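Local coordinates for protein endo-1,3-beta-glucanase (Streptomyces sioyaensis, PDB 3DGT) that hydrolyses internal 1,3-beta-glycosidic linkages of beta-glucans, this chain being the family 16 glycoside hydrolase catalytic domain of a longer secreted enzyme, at residues Asp144-Val149 / Asn153-Thr158; Ala180-Thr185 / Asp211-Gln216; Glu204-Ser209 / Ala226-Ala231. All blocks are in the same frame, centred on the assembly; numbering follows the deposited sequence.

Contact 1: residues Asp144-Val149 / Asn153-Thr158; sequences DIMENV and NKTWAT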
loop_
_atom_site.group_PDB
_atom_site.type_symbol
_atom_site.label_atom_id
_atom_site.label_comp_id
_atom_site.label_asym_id
_atom_site.label_seq_id
_atom_site.Cartn_x
_atom_site.Cartn_y
_atom_site.Cartn_z
ATOM N N ASP A 144 0.484 -6.337 1.378
ATOM C CA ASP A 144 -0.133 -5.126 1.886
ATOM C C ASP A 144 0.640 -4.674 3.108
ATOM O O ASP A 144 0.545 -5.283 4.170
ATOM C CB ASP A 144 -1.603 -5.383 2.216
ATOM C CG ASP A 144 -2.405 -5.760 0.993
ATOM O OD1 ASP A 144 -2.202 -5.128 -0.073
ATOM O OD2 ASP A 144 -3.262 -6.662 1.087
ATOM N N ILE A 145 1.438 -3.625 2.933
ATOM C CA ILE A 145 2.356 -3.168 3.992
ATOM C C ILE A 145 1.641 -2.270 5.010
ATOM O O ILE A 145 1.928 -2.315 6.218
ATOM C CB ILE A 145 3.587 -2.461 3.392
ATOM C CG1 ILE A 145 4.216 -3.331 2.293
ATOM C CG2 ILE A 145 4.617 -2.119 4.484
ATOM C CD1 ILE A 145 5.346 -2.628 1.539
ATOM N N MET A 146 0.710 -1.460 4.511
ATOM C CA MET A 146 -0.194 -0.702 5.358
ATOM C C MET A 146 -1.549 -0.621 4.671
ATOM O O MET A 146 -1.634 -0.212 3.511
ATOM C CB MET A 146 0.354 0.709 5.619
ATOM C CG MET A 146 -0.530 1.616 6.513
ATOM S SD MET A 146 -2.088 2.255 5.787
ATOM C CE MET A 146 -1.447 3.230 4.430
ATOM N N GLU A 147 -2.595 -1.026 5.382
ATOM C CA GLU A 147 -3.963 -0.674 5.028
ATOM C C GLU A 147 -4.640 -0.171 6.286
ATOM O O GLU A 147 -4.263 -0.541 7.400
ATOM C CB GLU A 147 -4.751 -1.867 4.498
ATOM C CG GLU A 147 -4.333 -2.352 3.136
ATOM C CD GLU A 147 -5.209 -3.486 2.685
ATOM O OE1 GLU A 147 -4.982 -4.614 3.153
ATOM O OE2 GLU A 147 -6.138 -3.254 1.884
ATOM N N ASN A 148 -5.650 0.662 6.095
ATOM C CA ASN A 148 -6.451 1.172 7.191
ATOM C C ASN A 148 -7.835 1.512 6.675
ATOM O O ASN A 148 -8.010 1.816 5.490
ATOM C CB ASN A 148 -5.792 2.409 7.798
ATOM C CG ASN A 148 -6.704 3.141 8.766
ATOM O OD1 ASN A 148 -7.328 4.140 8.404
ATOM N ND2 ASN A 148 -6.797 2.639 10.006
ATOM N N VAL A 149 -8.814 1.475 7.568
ATOM C CA VAL A 149 -10.151 1.957 7.238
ATOM C C VAL A 149 -10.728 2.768 8.383
ATOM O O VAL A 149 -10.338 2.593 9.545
ATOM C CB VAL A 149 -11.144 0.810 6.850
ATOM C CG1 VAL A 149 -10.723 0.130 5.556
ATOM C CG2 VAL A 149 -11.285 -0.218 7.993
ATOM N N ASN A 153 -7.376 3.912 14.731
ATOM C CA ASN A 153 -5.966 3.852 15.125
ATOM C C ASN A 153 -5.407 2.439 15.054
ATOM O O ASN A 153 -5.118 1.805 16.081
ATOM C CB ASN A 153 -5.759 4.427 16.528
ATOM C CG ASN A 153 -4.307 4.379 16.968
ATOM O OD1 ASN A 153 -3.388 4.446 16.144
ATOM N ND2 ASN A 153 -4.086 4.290 18.272
ATOM N N LYS A 154 -5.266 1.944 13.830
ATOM C CA LYS A 154 -4.564 0.688 13.603
ATOM C C LYS A 154 -4.154 0.527 12.164
ATOM O O LYS A 154 -4.749 1.131 11.253
ATOM C CB LYS A 154 -5.354 -0.531 14.098
ATOM C CG LYS A 154 -6.871 -0.492 13.882
ATOM C CD LYS A 154 -7.489 -1.798 14.391
ATOM C CE LYS A 154 -9.004 -1.764 14.401
ATOM N NZ LYS A 154 -9.549 -2.995 15.081
ATOM N N THR A 155 -3.090 -0.248 11.987
ATOM C CA THR A 155 -2.597 -0.614 10.677
ATOM C C THR A 155 -2.774 -2.113 10.475
ATOM O O THR A 155 -2.595 -2.907 11.411
ATOM C CB THR A 155 -1.124 -0.188 10.478
ATOM O OG1 THR A 155 -0.664 -0.704 9.226
ATOM C CG2 THR A 155 -0.228 -0.680 11.620
ATOM N N TRP A 156 -3.179 -2.486 9.269
ATOM C CA TRP A 156 -3.255 -3.881 8.847
ATOM C C TRP A 156 -2.132 -4.173 7.859
ATOM O O TRP A 156 -1.871 -3.374 6.953
ATOM C CB TRP A 156 -4.587 -4.153 8.138
ATOM C CG TRP A 156 -5.840 -4.290 8.983
ATOM C CD1 TRP A 156 -6.467 -5.448 9.320
ATOM C CD2 TRP A 156 -6.650 -3.225 9.526
ATOM N NE1 TRP A 156 -7.612 -5.185 10.049
ATOM C CE2 TRP A 156 -7.742 -3.828 10.191
ATOM C CE3 TRP A 156 -6.557 -1.822 9.509
ATOM C CZ2 TRP A 156 -8.734 -3.082 10.835
ATOM C CZ3 TRP A 156 -7.560 -1.073 10.150
ATOM C CH2 TRP A 156 -8.623 -1.710 10.810
ATOM N N ALA A 157 -1.483 -5.324 8.030
ATOM C CA ALA A 157 -0.473 -5.805 7.082
ATOM C C ALA A 157 -0.810 -7.238 6.731
ATOM O O ALA A 157 -1.157 -8.026 7.608
ATOM C CB ALA A 157 0.911 -5.733 7.674
ATOM N N THR A 158 -0.710 -7.569 5.450
ATOM C CA THR A 158 -1.268 -8.818 4.940
ATOM C C THR A 158 -0.504 -9.328 3.726
ATOM O O THR A 158 -0.110 -8.541 2.859
ATOM C CB THR A 158 -2.740 -8.611 4.499
ATOM O OG1 THR A 158 -3.468 -7.913 5.522
ATOM C CG2 THR A 158 -3.409 -9.938 4.240
HETATM O O HOH W 1 -3.214 -5.242 5.104
#
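Asp144 pairs with Thr158, and Glu147 with Trp156, through backbone hydrogen bonds running both ways between antiparallel chains. Asp144 N reaches Thr158 O at 2.7 Å, and Trp156 N reaches Glu147 O at 2.9 Å in a nearly straight bond (170°). One extra residue fits between the two pairs on the 144-149 side; on the other side of the chain, Ile145 and Met146 lie together opposite Phe123 of strand 119-127, a classic beta bulge.

Among polar side chains, Asn148 sends ND2 to Lys154 O (2.8 Å), which lies 22° out of the amide plane; CG anti to the backbone N (chi1 169°) sets this reach. A water joins Glu147 OE1 to Thr158 OG1, 2.7 Å from each, while Glu147 OE2 accepts a hydrogen bond from Trp120 NE1.

The Trp156 indole presents its edge to Glu147 O, 3.4 Å from CE3, and its CH2 meets Val149 CG2 at 4.2 Å. Phe248 and Phe252 meet this indole edge-to-face.

Because of the bulge, Asp144 and Glu147 share one sheet face with Trp156 and Thr158. With Glu142, the sequence matches the E-x-D-x-x-E signature of bulge-containing family 16 laminarinases, consistent with the active-site strand of this beta-sandwich fold.

Contact 2: residues Ala180-Thr185 / Asp211-Gln216; sequences ACPNTT and DGVTYQ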
loop_
_atom_site.group_PDB
_atom_site.type_symbol
_atom_site.label_atom_id
_atom_site.label_comp_id
_atom_site.label_asym_id
_atom_site.label_seq_id
_atom_site.Cartn_x
_atom_site.Cartn_y
_atom_site.Cartn_z
ATOM N N ALA A 180 -2.307 -1.309 16.757
ATOM C CA ALA A 180 -2.314 0.139 16.926
ATOM C C ALA A 180 -0.946 0.722 16.573
ATOM O O ALA A 180 0.087 0.062 16.750
ATOM C CB ALA A 180 -2.684 0.499 18.361
ATOM N N CYS A 181 -0.918 1.955 16.076
ATOM C CA CYS A 181 0.375 2.596 15.877
ATOM C C CYS A 181 1.017 2.850 17.236
ATOM O O CYS A 181 0.344 3.289 18.171
ATOM C CB CYS A 181 0.240 3.893 15.097
ATOM S SG CYS A 181 0.025 3.630 13.331
ATOM N N PRO A 182 2.307 2.524 17.364
ATOM C CA PRO A 182 3.016 2.870 18.592
ATOM C C PRO A 182 3.052 4.374 18.884
ATOM O O PRO A 182 3.176 5.195 17.963
ATOM C CB PRO A 182 4.432 2.343 18.333
ATOM C CG PRO A 182 4.256 1.265 17.320
ATOM C CD PRO A 182 3.164 1.769 16.433
ATOM N N ASN A 183 2.910 4.694 20.173
ATOM C CA ASN A 183 3.109 6.039 20.748
ATOM C C ASN A 183 2.023 7.055 20.474
ATOM O O ASN A 183 1.513 7.701 21.398
ATOM C CB ASN A 183 4.452 6.641 20.338
ATOM C CG ASN A 183 5.616 5.801 20.769
ATOM O OD1 ASN A 183 5.796 5.534 21.961
ATOM N ND2 ASN A 183 6.433 5.387 19.805
ATOM N N THR A 184 1.713 7.234 19.194
ATOM C CA THR A 184 0.719 8.211 18.757
ATOM C C THR A 184 -0.190 7.500 17.761
ATOM O O THR A 184 0.186 6.459 17.205
ATOM C CB THR A 184 1.373 9.428 18.067
ATOM O OG1 THR A 184 2.129 8.994 16.927
ATOM C CG2 THR A 184 2.302 10.175 19.021
ATOM N N THR A 185 -1.379 8.041 17.526
ATOM C CA THR A 185 -2.289 7.399 16.571
ATOM C C THR A 185 -1.740 7.465 15.158
ATOM O O THR A 185 -0.989 8.375 14.817
ATOM C CB THR A 185 -3.701 8.017 16.546
ATOM O OG1 THR A 185 -3.653 9.314 15.933
ATOM C CG2 THR A 185 -4.295 8.078 17.951
ATOM N N ASP A 211 6.794 1.343 12.772
ATOM C CA ASP A 211 7.770 2.033 13.629
ATOM C C ASP A 211 8.807 1.066 14.197
ATOM O O ASP A 211 9.187 1.148 15.372
ATOM C CB ASP A 211 7.058 2.787 14.755
ATOM C CG ASP A 211 6.122 3.862 14.246
ATOM O OD1 ASP A 211 6.360 4.414 13.149
ATOM O OD2 ASP A 211 5.147 4.145 14.961
ATOM N N GLY A 212 9.250 0.142 13.351
ATOM C CA GLY A 212 10.288 -0.806 13.736
ATOM C C GLY A 212 9.829 -2.007 14.548
ATOM O O GLY A 212 10.671 -2.817 14.966
ATOM N N VAL A 213 8.514 -2.152 14.758
ATOM C CA VAL A 213 7.975 -3.236 15.593
ATOM C C VAL A 213 7.219 -4.242 14.730
ATOM O O VAL A 213 6.232 -3.902 14.087
ATOM C CB VAL A 213 7.061 -2.697 16.713
ATOM C CG1 VAL A 213 6.748 -3.821 17.706
ATOM C CG2 VAL A 213 7.740 -1.535 17.453
ATOM N N THR A 214 7.681 -5.490 14.726
ATOM C CA THR A 214 7.099 -6.511 13.861
ATOM C C THR A 214 5.778 -7.037 14.411
ATOM O O THR A 214 5.707 -7.457 15.575
ATOM C CB THR A 214 8.098 -7.657 13.630
ATOM O OG1 THR A 214 9.263 -7.128 12.974
ATOM C CG2 THR A 214 7.474 -8.759 12.763
ATOM N N TYR A 215 4.734 -7.007 13.579
ATOM C CA TYR A 215 3.413 -7.498 14.005
ATOM C C TYR A 215 2.835 -8.642 13.189
ATOM O O TYR A 215 1.937 -9.335 13.666
ATOM C CB TYR A 215 2.386 -6.364 14.200
ATOM C CG TYR A 215 2.029 -5.526 12.985
ATOM C CD1 TYR A 215 2.891 -4.547 12.504
ATOM C CD2 TYR A 215 0.782 -5.663 12.367
ATOM C CE1 TYR A 215 2.544 -3.771 11.408
ATOM C CE2 TYR A 215 0.427 -4.883 11.284
ATOM C CZ TYR A 215 1.313 -3.936 10.809
ATOM O OH TYR A 215 0.974 -3.142 9.724
ATOM N N GLN A 216 3.358 -8.856 11.986
ATOM C CA GLN A 216 2.964 -9.996 11.170
ATOM C C GLN A 216 4.172 -10.589 10.478
ATOM O O GLN A 216 4.971 -9.867 9.881
ATOM C CB GLN A 216 1.903 -9.600 10.133
ATOM C CG GLN A 216 1.505 -10.746 9.177
ATOM C CD GLN A 216 0.731 -11.862 9.876
ATOM O OE1 GLN A 216 -0.240 -11.601 10.587
ATOM N NE2 GLN A 216 1.158 -13.110 9.676
#
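Pro182 lays its pyrrolidine ring against the carboxylate of Asp211, with CD 3.4 Å from OD2. The other ring methylenes follow at longer range: CG is 3.8 Å from the same OD2 and 4.1 Å from Asp211 CB, so the ring meets both the charged end and the stem of the aspartate. Further along the second segment, Val213 adds a looser apolar touch, its CG2 lying 4.5 Å from Pro182 CG. No hydrogen bond crosses between the segments.

Each side lies in a turn of its own. Asp211 and Gly212 have positive phi and occupy the two corner positions of a type I' turn joining strands 205-210 and 213-219. At the turn's first corner, Asp211 holds CG beside its own backbone N (chi1 -62°), and OD1 accepts a hydrogen bond from Thr192 N. This bond restrains the carboxylate while OD2 faces the proline. In the loop, Asn183 is the centre of a classic gamma turn closed by Thr184 N to Pro182 O (2.8 Å), and the same carbonyl oxygen also accepts from His191 NE2. The disulfide between Cys181 and Cys186 ties the base of this loop, and Pro182 also touches Val210.

The contact therefore seats a disulfide-bonded surface loop against a hairpin end, with strand 191-198 gripping both parts through His191 and Thr192. The magnesium site is not part of it: the side chains of Asp211 and Asp269 are about 11 Å apart. Chemically it is mostly shape fitting. The CD methylene, next to the amide nitrogen, is probably slightly electropositive and could be weakly favoured beside OD2, but the directional bonds holding Pro182 and Asp211 in place come from neighbouring residues.

Contact 3: residues Glu204-Ser209 / Ala226-Ala231; sequences EAIRFS and ATWTNA. Unlike the reference sequence in segment 226-231: Ala226 (reference Val).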
loop_
_atom_site.group_PDB
_atom_site.type_symbol
_atom_site.label_atom_id
_atom_site.label_comp_id
_atom_site.label_asym_id
_atom_site.label_seq_id
_atom_site.Cartn_x
_atom_site.Cartn_y
_atom_site.Cartn_z
ATOM N N GLU A 204 11.910 -19.231 3.963
ATOM C CA GLU A 204 11.924 -17.804 3.653
ATOM C C GLU A 204 10.801 -17.120 4.415
ATOM O O GLU A 204 9.778 -17.740 4.710
ATOM C CB GLU A 204 11.779 -17.577 2.146
ATOM C CG GLU A 204 13.015 -17.981 1.351
ATOM C CD GLU A 204 12.929 -17.591 -0.117
ATOM O OE1 GLU A 204 11.808 -17.392 -0.624
ATOM O OE2 GLU A 204 13.987 -17.503 -0.778
ATOM N N ALA A 205 11.007 -15.854 4.750
ATOM C CA ALA A 205 10.031 -15.131 5.560
ATOM C C ALA A 205 9.817 -13.720 5.069
ATOM O O ALA A 205 10.713 -13.096 4.500
ATOM C CB ALA A 205 10.463 -15.108 7.020
ATOM N N ILE A 206 8.608 -13.236 5.304
ATOM C CA ILE A 206 8.261 -11.841 5.071
ATOM C C ILE A 206 7.755 -11.279 6.405
ATOM O O ILE A 206 6.889 -11.881 7.053
ATOM C CB ILE A 206 7.244 -11.708 3.913
ATOM C CG1 ILE A 206 7.962 -12.054 2.594
ATOM C CG2 ILE A 206 6.606 -10.299 3.885
ATOM C CD1 ILE A 206 7.051 -12.235 1.382
ATOM N N ARG A 207 8.337 -10.164 6.851
ATOM C CA ARG A 207 7.944 -9.567 8.128
ATOM C C ARG A 207 7.447 -8.154 7.930
ATOM O O ARG A 207 8.112 -7.344 7.283
ATOM C CB ARG A 207 9.073 -9.588 9.177
ATOM C CG ARG A 207 10.427 -9.062 8.739
ATOM C CD ARG A 207 11.540 -9.491 9.703
ATOM N NE ARG A 207 11.551 -10.937 9.884
ATOM C CZ ARG A 207 12.447 -11.777 9.363
ATOM N NH1 ARG A 207 13.469 -11.335 8.644
ATOM N NH2 ARG A 207 12.319 -13.071 9.582
ATOM N N PHE A 208 6.266 -7.876 8.476
ATOM C CA PHE A 208 5.680 -6.541 8.423
ATOM C C PHE A 208 5.810 -5.856 9.767
ATOM O O PHE A 208 5.521 -6.464 10.814
ATOM C CB PHE A 208 4.200 -6.611 8.067
ATOM C CG PHE A 208 3.914 -7.228 6.722
ATOM C CD1 PHE A 208 3.947 -6.453 5.562
ATOM C CD2 PHE A 208 3.574 -8.571 6.616
ATOM C CE1 PHE A 208 3.652 -7.026 4.328
ATOM C CE2 PHE A 208 3.273 -9.144 5.379
ATOM C CZ PHE A 208 3.317 -8.373 4.238
ATOM N N SER A 209 6.243 -4.597 9.729
ATOM C CA SER A 209 6.436 -3.809 10.946
ATOM C C SER A 209 5.872 -2.400 10.835
ATOM O O SER A 209 5.675 -1.875 9.736
ATOM C CB SER A 209 7.917 -3.756 11.315
ATOM O OG SER A 209 8.703 -3.250 10.255
ATOM N N ALA A 226 4.836 -24.413 -4.993
ATOM C CA ALA A 226 4.286 -23.725 -6.165
ATOM C C ALA A 226 3.593 -22.413 -5.794
ATOM O O ALA A 226 3.781 -21.398 -6.471
ATOM C CB ALA A 226 3.338 -24.641 -6.943
ATOM N N THR A 227 2.797 -22.431 -4.727
ATOM C CA THR A 227 2.080 -21.235 -4.272
ATOM C C THR A 227 3.064 -20.120 -3.878
ATOM O O THR A 227 2.885 -18.952 -4.252
ATOM C CB THR A 227 1.112 -21.577 -3.122
ATOM O OG1 THR A 227 0.135 -22.513 -3.600
ATOM C CG2 THR A 227 0.377 -20.343 -2.622
ATOM N N TRP A 228 4.123 -20.486 -3.158
ATOM C CA TRP A 228 5.133 -19.511 -2.735
ATOM C C TRP A 228 5.893 -18.953 -3.929
ATOM O O TRP A 228 6.126 -17.749 -4.012
ATOM C CB TRP A 228 6.083 -20.131 -1.701
ATOM C CG TRP A 228 7.136 -19.179 -1.158
ATOM C CD1 TRP A 228 8.462 -19.158 -1.486
ATOM C CD2 TRP A 228 6.943 -18.121 -0.203
ATOM N NE1 TRP A 228 9.110 -18.161 -0.794
ATOM C CE2 TRP A 228 8.202 -17.510 0.003
ATOM C CE3 TRP A 228 5.833 -17.640 0.507
ATOM C CZ2 TRP A 228 8.377 -16.430 0.885
ATOM C CZ3 TRP A 228 6.012 -16.570 1.391
ATOM C CH2 TRP A 228 7.274 -15.983 1.570
ATOM N N THR A 229 6.262 -19.839 -4.849
ATOM C CA THR A 229 6.946 -19.481 -6.096
ATOM C C THR A 229 6.104 -18.503 -6.917
ATOM O O THR A 229 6.607 -17.480 -7.393
ATOM C CB THR A 229 7.237 -20.763 -6.938
ATOM O OG1 THR A 229 8.107 -21.630 -6.203
ATOM C CG2 THR A 229 7.868 -20.419 -8.280
ATOM N N ASN A 230 4.832 -18.839 -7.103
ATOM C CA ASN A 230 3.922 -18.004 -7.878
ATOM C C ASN A 230 3.771 -16.626 -7.247
ATOM O O ASN A 230 3.673 -15.622 -7.952
ATOM C CB ASN A 230 2.554 -18.677 -8.004
ATOM C CG ASN A 230 2.586 -19.909 -8.890
ATOM O OD1 ASN A 230 3.524 -20.110 -9.659
ATOM N ND2 ASN A 230 1.563 -20.744 -8.775
ATOM N N ALA A 231 3.754 -16.596 -5.915
ATOM C CA ALA A 231 3.535 -15.359 -5.184
ATOM C C ALA A 231 4.784 -14.504 -5.040
ATOM O O ALA A 231 4.664 -13.291 -4.872
ATOM C CB ALA A 231 2.922 -15.641 -3.813
#
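Trp228 projects from helix 225-232 so that its indole nitrogen meets Glu204 at the start of strand 205-210. The bond from NE1 to Glu204 OE1 is short at 2.8 Å and close to straight (167°). The acceptor lies essentially in the indole plane, at the ring's edge, whereas the carboxylate is turned steeply against the ring, the two planes being 65° apart. OE1 is approached on its anti side, and OE2 forms a salt bridge with Arg199 NE, so each carboxylate oxygen has a partner and the group's rotation is restrained.

The stem of Glu204 also takes part. Its CB packs 3.8 Å from Trp228 CZ2, and the chain beyond CG runs extended, carrying the carboxylate along to NE1. At the far end of the six-membered ring, Trp228 CH2 meets Ile206 CD1 at 3.8 Å, with CG1 of the same isoleucine at 4.1 Å. Trp228 CG stands anti to the backbone N (chi1 -178°), which swings the indole away from the helix and towards the strand. Met159, Met223 and Ala220 pack round it too.

Between the two segments, the helix meets the start of the strand through one large side chain. A largely buried indole has its N-H satisfied by a carboxylate whose negative charge the Arg199 salt bridge would favour, while Ile206 supplies the apolar surface for the ring's carbon end.

All three contacts belong to the beta-sandwich of the family 16 domain. Contact 1 closes first along the chain, before contacts 2 and 3, whose segments alternate. The centres of contacts 1 and 2 are about 11 Å apart, those of 1 and 3 about 18 Å, and those of 2 and 3 about 22 Å. Contacts 2 and 3 share the hairpin of strands 205-210 and 213-219, where Tyr215 and Gln216 bond to Phe208 across a classic bulge. That hairpin packs on contact 1 through Phe208, which touches Ala157, Asp144 and Ile145, and through a hydrogen bond between Tyr215 OH and Thr155 OG1. The segment bearing the probable active-site signature thus rests on a hairpin joined to a disulfide-bonded loop and a helix.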